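Local coordinates for ThiJ/PfpI domain protein (Brachyspira murdochii, PDB 4HCJ), which is of uncertain function but belongs to the DJ-1/PfpI family, has an alpha-beta-alpha sandwich fold and binds magnesium, at residues E22-S27 against G54-D59; L11-G16 against K39-F44. All coordinates share one frame; numbering follows the deposited sequence. Where two conformers were deposited one is given.

Interaction 1: residues E22-S27 against G54-D59; sequences EEYFES and GMTNID. With FMT (formic acid), chain F.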
loop_
_atom_site.group_PDB
_atom_site.type_symbol
_atom_site.label_atom_id
_atom_site.label_comp_id
_atom_site.label_asym_id
_atom_site.label_seq_id
_atom_site.Cartn_x
_atom_site.Cartn_y
_atom_site.Cartn_z
ATOM N N GLU A 22 -1.816 -8.839 9.169
ATOM C CA GLU A 22 -0.547 -8.389 9.725
ATOM C C GLU A 22 -0.052 -7.148 9.007
ATOM O O GLU A 22 0.519 -6.237 9.603
ATOM C CB GLU A 22 0.519 -9.474 9.580
ATOM C CG GLU A 22 0.172 -10.804 10.212
ATOM C CD GLU A 22 -0.428 -11.802 9.226
ATOM O OE1 GLU A 22 -1.221 -11.399 8.339
ATOM O OE2 GLU A 22 -0.097 -13.009 9.332
ATOM N N GLU A 23 -0.253 -7.127 7.696
ATOM C CA GLU A 23 0.235 -6.013 6.885
ATOM C C GLU A 23 -0.403 -4.712 7.324
ATOM O O GLU A 23 0.276 -3.679 7.404
ATOM C CB GLU A 23 -0.039 -6.265 5.400
ATOM C CG GLU A 23 0.732 -7.446 4.819
ATOM C CD GLU A 23 0.350 -7.781 3.389
ATOM O OE1 GLU A 23 -0.494 -7.071 2.819
ATOM O OE2 GLU A 23 0.904 -8.765 2.835
ATOM N N TYR A 24 -1.706 -4.758 7.620
ATOM C CA TYR A 24 -2.419 -3.595 8.103
ATOM C C TYR A 24 -2.097 -3.288 9.572
ATOM O O TYR A 24 -1.618 -2.192 9.890
ATOM C CB TYR A 24 -3.940 -3.769 7.913
ATOM C CG TYR A 24 -4.734 -2.651 8.560
ATOM C CD1 TYR A 24 -4.728 -1.354 8.036
ATOM C CD2 TYR A 24 -5.477 -2.888 9.710
ATOM C CE1 TYR A 24 -5.435 -0.339 8.641
ATOM C CE2 TYR A 24 -6.199 -1.875 10.316
ATOM C CZ TYR A 24 -6.175 -0.602 9.778
ATOM O OH TYR A 24 -6.902 0.392 10.388
ATOM N N PHE A 25 -2.385 -4.219 10.475
ATOM C CA PHE A 25 -2.292 -3.911 11.902
ATOM C C PHE A 25 -0.861 -3.625 12.363
ATOM O O PHE A 25 -0.641 -2.721 13.176
ATOM C CB PHE A 25 -2.935 -5.015 12.752
ATOM C CG PHE A 25 -4.430 -5.110 12.584
ATOM C CD1 PHE A 25 -5.277 -4.134 13.108
ATOM C CD2 PHE A 25 -4.989 -6.179 11.886
ATOM C CE1 PHE A 25 -6.658 -4.226 12.932
ATOM C CE2 PHE A 25 -6.370 -6.277 11.712
ATOM C CZ PHE A 25 -7.199 -5.299 12.231
ATOM N N GLU A 26 0.110 -4.386 11.863
ATOM C CA GLU A 26 1.486 -4.174 12.299
ATOM C C GLU A 26 2.062 -2.880 11.741
ATOM O O GLU A 26 2.800 -2.175 12.427
ATOM C CB GLU A 26 2.371 -5.370 11.948
ATOM C CG GLU A 26 1.944 -6.644 12.659
ATOM C CD GLU A 26 2.799 -7.855 12.304
ATOM O OE1 GLU A 26 3.815 -7.687 11.601
ATOM O OE2 GLU A 26 2.464 -8.977 12.733
ATOM N N SER A 27 1.713 -2.539 10.511
ATOM C CA SER A 27 2.195 -1.277 9.963
ATOM C C SER A 27 1.522 -0.096 10.647
ATOM O O SER A 27 2.181 0.912 10.923
ATOM C CB SER A 27 2.049 -1.202 8.438
ATOM O OG SER A 27 0.699 -1.143 8.003
ATOM N N GLY A 54 -9.433 -10.022 12.085
ATOM C CA GLY A 54 -9.291 -8.705 12.691
ATOM C C GLY A 54 -10.112 -7.626 12.003
ATOM O O GLY A 54 -10.088 -7.492 10.782
HETATM N N MSE A 55 -10.805 -6.813 12.785
HETATM C CA MSE A 55 -11.699 -5.810 12.227
HETATM C C MSE A 55 -11.125 -4.410 12.324
HETATM O O MSE A 55 -10.329 -4.095 13.220
HETATM C CB MSE A 55 -13.065 -5.882 12.907
HETATM C CG MSE A 55 -13.903 -7.053 12.393
HETATM SE SE MSE A 55 -15.535 -7.336 13.372
HETATM C CE MSE A 55 -14.691 -8.012 14.979
ATOM N N THR A 56 -11.549 -3.567 11.391
ATOM C CA THR A 56 -11.235 -2.160 11.469
ATOM C C THR A 56 -12.270 -1.401 10.654
ATOM O O THR A 56 -12.890 -1.952 9.750
ATOM C CB THR A 56 -9.784 -1.869 10.976
ATOM O OG1 THR A 56 -9.401 -0.575 11.431
ATOM C CG2 THR A 56 -9.681 -1.942 9.448
ATOM N N ASN A 57 -12.522 -0.140 10.959
ATOM C CA ASN A 57 -13.488 0.566 10.123
ATOM C C ASN A 57 -12.834 1.269 8.934
ATOM O O ASN A 57 -11.702 1.738 8.993
ATOM C CB ASN A 57 -14.393 1.515 10.926
ATOM C CG ASN A 57 -15.440 0.774 11.789
ATOM O OD1 ASN A 57 -15.783 -0.395 11.558
ATOM N ND2 ASN A 57 -15.966 1.477 12.779
ATOM N N ILE A 58 -13.586 1.302 7.850
ATOM C CA ILE A 58 -13.231 1.959 6.608
ATOM C C ILE A 58 -13.715 3.399 6.704
ATOM O O ILE A 58 -14.915 3.651 6.878
ATOM C CB ILE A 58 -13.864 1.264 5.399
ATOM C CG1 ILE A 58 -13.381 -0.180 5.292
ATOM C CG2 ILE A 58 -13.577 2.052 4.137
ATOM C CD1 ILE A 58 -14.373 -1.105 4.594
ATOM N N ASP A 59 -12.785 4.343 6.587
ATOM C CA ASP A 59 -13.075 5.764 6.708
ATOM C C ASP A 59 -13.621 6.403 5.438
ATOM O O ASP A 59 -14.416 7.354 5.519
ATOM C CB ASP A 59 -11.810 6.515 7.122
ATOM C CG ASP A 59 -11.228 5.988 8.408
ATOM O OD1 ASP A 59 -11.846 6.233 9.460
ATOM O OD2 ASP A 59 -10.183 5.312 8.374
HETATM C C FMT F . -9.500 3.097 10.184
HETATM O O1 FMT F . -8.779 4.109 10.326
HETATM O O2 FMT F . -10.069 2.406 11.063
#
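Tyr-24 and Phe-25 of helix 21-33 meet Gly-54, Met-55 and Thr-56 where that helix flanks the sheet of an alpha-beta-alpha sandwich, near the protein surface. Tyr-24 and Thr-56 reach toward each other tip to tip, and Tyr-24 OH and Thr-56 OG1 share a hydrogen bond of 2.9 Å in which either hydroxyl could be the donor. Thr-56 OG1 stands anti to its backbone N (chi1 -163°), while its methyl CG2 lies 3.6 Å from Tyr-24 CE2, so the hydroxyl bond is backed by apolar contact. Phe-25 brings its ring edge to the backbone of Gly-54 and Met-55: CZ is 3.5 Å from Met-55 O and 3.7 Å from Gly-54 C, with Met-55 O in the ring plane. Over the centre of one face of Phe-25 sits Tyr-24 CD2, 3.5 Å above the plane, so the two neighbouring aromatics of the helix pack against each other. A formic acid, probably from the crystallisation liquor, lies beside the strand; its O2 is 2.7 Å from Asn-57 O and its O1 2.7 Å from Asp-59 OD2. Tyr-24 OH also bonds Lys-28 NZ, one turn further along the helix, and the tyrosine ring meets Tyr-12 edge-to-face. The strand is hydrogen-bonded through Thr-56 to Ala-48 of strand 46-50 and through Asp-59 to Val-40 of strand 37-42, while Ser-27 and Glu-26 touch helix 162-174.

Interaction 2: residues L11-G16 against K39-F44; sequences LYVMSG and KVSSTF
Met-14, a selenomethionine, and Val-40 cross at about a right angle, with the methionine CE 4.0 Å from Val-40 CG1. The Met-14 chain runs extended beyond CG, which carries CE over to the valine. Tyr-12 points to the same face of the sheet as Val-40; its CD2 lies 4.2 Å from Val-40 CG2, and its ring edge faces Lys-39 O. On the opposite face, Ser-41 is set among Leu-11 and Val-13: its OG has Val-13 CG2 at 3.4 Å and Leu-11 CD1 at 3.7 Å. With OG between the backbone N and the carbonyl carbon (chi1 69°), this buried hydroxyl turns back to the neighbouring strand and donates to Tyr-12 O at 2.9 Å. The same oxygen accepts Ser-41 N, so two bonds from one residue grip it, both donors tilted from the carbonyl plane. Tyr-12 N gives a nearly straight bond (176°) to Lys-39 O, and Met-14 N a longer one to Ser-41 O. At the end of strand 37-42, Ser-42 OG donates to Met-14 O, just beyond strand 9-13, at 2.8 Å and in the carbonyl plane, and a water joins Gly-16 N to Thr-43 OG1. Phe-44 CE2 rests 4.0 Å from Gly-16 CA. Tyr-12 OH is bonded to Ser-27 OG of helix 21-33; on the face carrying Val-13 and Ser-41, away from that helix, Phe-62 touches both. Two parallel strands joined through that helix make a beta-alpha-beta crossover, the repeated building element of the alpha-beta-alpha sandwich in the DJ-1/PfpI family.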
loop_
_atom_site.group_PDB
_atom_site.type_symbol
_atom_site.label_atom_id
_atom_site.label_comp_id
_atom_site.label_asym_id
_atom_site.label_seq_id
_atom_site.Cartn_x
_atom_site.Cartn_y
_atom_site.Cartn_z
ATOM N N LEU A 11 -2.712 7.061 3.977
ATOM C CA LEU A 11 -3.904 6.382 3.483
ATOM C C LEU A 11 -3.627 4.918 3.184
ATOM O O LEU A 11 -2.660 4.624 2.465
ATOM C CB LEU A 11 -4.364 7.030 2.183
ATOM C CG LEU A 11 -5.563 6.370 1.500
ATOM C CD1 LEU A 11 -6.837 6.540 2.341
ATOM C CD2 LEU A 11 -5.747 6.921 0.105
ATOM N N TYR A 12 -4.463 4.012 3.682
ATOM C CA TYR A 12 -4.475 2.640 3.218
ATOM C C TYR A 12 -5.507 2.451 2.108
ATOM O O TYR A 12 -6.596 3.039 2.146
ATOM C CB TYR A 12 -4.827 1.696 4.350
ATOM C CG TYR A 12 -3.801 1.522 5.433
ATOM C CD1 TYR A 12 -2.710 0.680 5.246
ATOM C CD2 TYR A 12 -3.921 2.181 6.655
ATOM C CE1 TYR A 12 -1.775 0.475 6.233
ATOM C CE2 TYR A 12 -2.991 1.970 7.666
ATOM C CZ TYR A 12 -1.923 1.121 7.450
ATOM O OH TYR A 12 -1.034 0.914 8.481
ATOM N N VAL A 13 -5.171 1.597 1.151
ATOM C CA VAL A 13 -6.110 1.060 0.172
ATOM C C VAL A 13 -6.129 -0.445 0.372
ATOM O O VAL A 13 -5.074 -1.089 0.296
ATOM C CB VAL A 13 -5.654 1.396 -1.271
ATOM C CG1 VAL A 13 -6.427 0.587 -2.304
ATOM C CG2 VAL A 13 -5.778 2.898 -1.529
HETATM N N MSE A 14 -7.300 -1.024 0.646
HETATM C CA MSE A 14 -7.358 -2.458 0.889
HETATM C C MSE A 14 -8.758 -2.978 0.682
HETATM O O MSE A 14 -9.735 -2.216 0.634
HETATM C CB MSE A 14 -6.823 -2.811 2.288
HETATM C CG MSE A 14 -7.717 -2.400 3.439
HETATM SE SE MSE A 14 -6.572 -2.268 5.026
HETATM C CE MSE A 14 -7.902 -2.504 6.393
ATOM N N SER A 15 -8.858 -4.291 0.522
ATOM C CA SER A 15 -10.145 -4.955 0.384
ATOM C C SER A 15 -10.887 -4.969 1.719
ATOM O O SER A 15 -10.291 -5.200 2.779
ATOM C CB SER A 15 -9.950 -6.376 -0.158
ATOM O OG SER A 15 -9.135 -7.159 0.699
ATOM N N GLY A 16 -12.198 -4.759 1.648
ATOM C CA GLY A 16 -13.035 -4.725 2.833
ATOM C C GLY A 16 -13.167 -6.072 3.509
ATOM O O GLY A 16 -13.463 -6.145 4.695
ATOM N N LYS A 39 -5.793 6.458 7.752
ATOM C CA LYS A 39 -7.171 6.244 7.352
ATOM C C LYS A 39 -7.199 5.043 6.430
ATOM O O LYS A 39 -6.199 4.726 5.777
ATOM C CB LYS A 39 -7.732 7.467 6.619
ATOM C CG LYS A 39 -7.736 8.745 7.447
ATOM C CD LYS A 39 -8.781 8.695 8.537
ATOM C CE LYS A 39 -8.840 10.022 9.286
ATOM N NZ LYS A 39 -8.887 11.160 8.331
ATOM N N VAL A 40 -8.355 4.391 6.366
ATOM C CA VAL A 40 -8.578 3.273 5.451
ATOM C C VAL A 40 -9.573 3.688 4.380
ATOM O O VAL A 40 -10.662 4.191 4.695
ATOM C CB VAL A 40 -9.115 2.034 6.203
ATOM C CG1 VAL A 40 -9.557 0.952 5.237
ATOM C CG2 VAL A 40 -8.079 1.498 7.169
ATOM N N SER A 41 -9.205 3.436 3.125
ATOM C CA SER A 41 -10.139 3.509 2.004
ATOM C C SER A 41 -10.422 2.124 1.447
ATOM O O SER A 41 -9.540 1.253 1.396
ATOM C CB SER A 41 -9.679 4.464 0.900
ATOM O OG SER A 41 -8.541 4.000 0.188
ATOM N N SER A 42 -11.665 1.931 1.023
ATOM C CA SER A 42 -12.096 0.670 0.447
ATOM C C SER A 42 -13.349 0.920 -0.377
ATOM O O SER A 42 -13.639 2.042 -0.789
ATOM C CB SER A 42 -12.299 -0.394 1.537
ATOM O OG SER A 42 -12.445 -1.690 0.982
ATOM N N THR A 43 -14.112 -0.146 -0.615
ATOM C CA THR A 43 -15.229 -0.090 -1.537
ATOM C C THR A 43 -16.556 0.271 -0.880
ATOM O O THR A 43 -17.536 0.493 -1.587
ATOM C CB THR A 43 -15.380 -1.428 -2.268
ATOM O OG1 THR A 43 -15.433 -2.477 -1.296
ATOM C CG2 THR A 43 -14.218 -1.688 -3.228
ATOM N N PHE A 44 -16.594 0.333 0.444
ATOM C CA PHE A 44 -17.804 0.723 1.168
ATOM C C PHE A 44 -17.391 1.362 2.482
ATOM O O PHE A 44 -16.286 1.112 2.957
ATOM C CB PHE A 44 -18.737 -0.477 1.409
ATOM C CG PHE A 44 -18.178 -1.519 2.359
ATOM C CD1 PHE A 44 -18.498 -1.498 3.713
ATOM C CD2 PHE A 44 -17.328 -2.514 1.895
ATOM C CE1 PHE A 44 -17.978 -2.459 4.578
ATOM C CE2 PHE A 44 -16.805 -3.472 2.750
ATOM C CZ PHE A 44 -17.134 -3.446 4.091
HETATM O O HOH W 1 -13.293 -4.337 -1.004
#

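The centres of interactions 1 and 2 lie about 9 Å apart, on the same side of the chain's centre. Their segments alternate along the sequence, in the order 11-16, 22-27, 39-44, 54-59. Interaction 2 pairs the two strands of the beta-alpha-beta unit, whereas interaction 1 sets its helix, 21-33, against strand 55-61, the next strand across the same sheet after 37-42. Probable hydrogen bonds join the two contacts, one from the helix to strand 9-13 and one between strands 55-61 and 37-42. Through Tyr-24, which touches Tyr-12, Val-40 and Thr-56, helix 21-33 reaches all three strands, so both contacts belong to the packing of one helix on one side of the sheet.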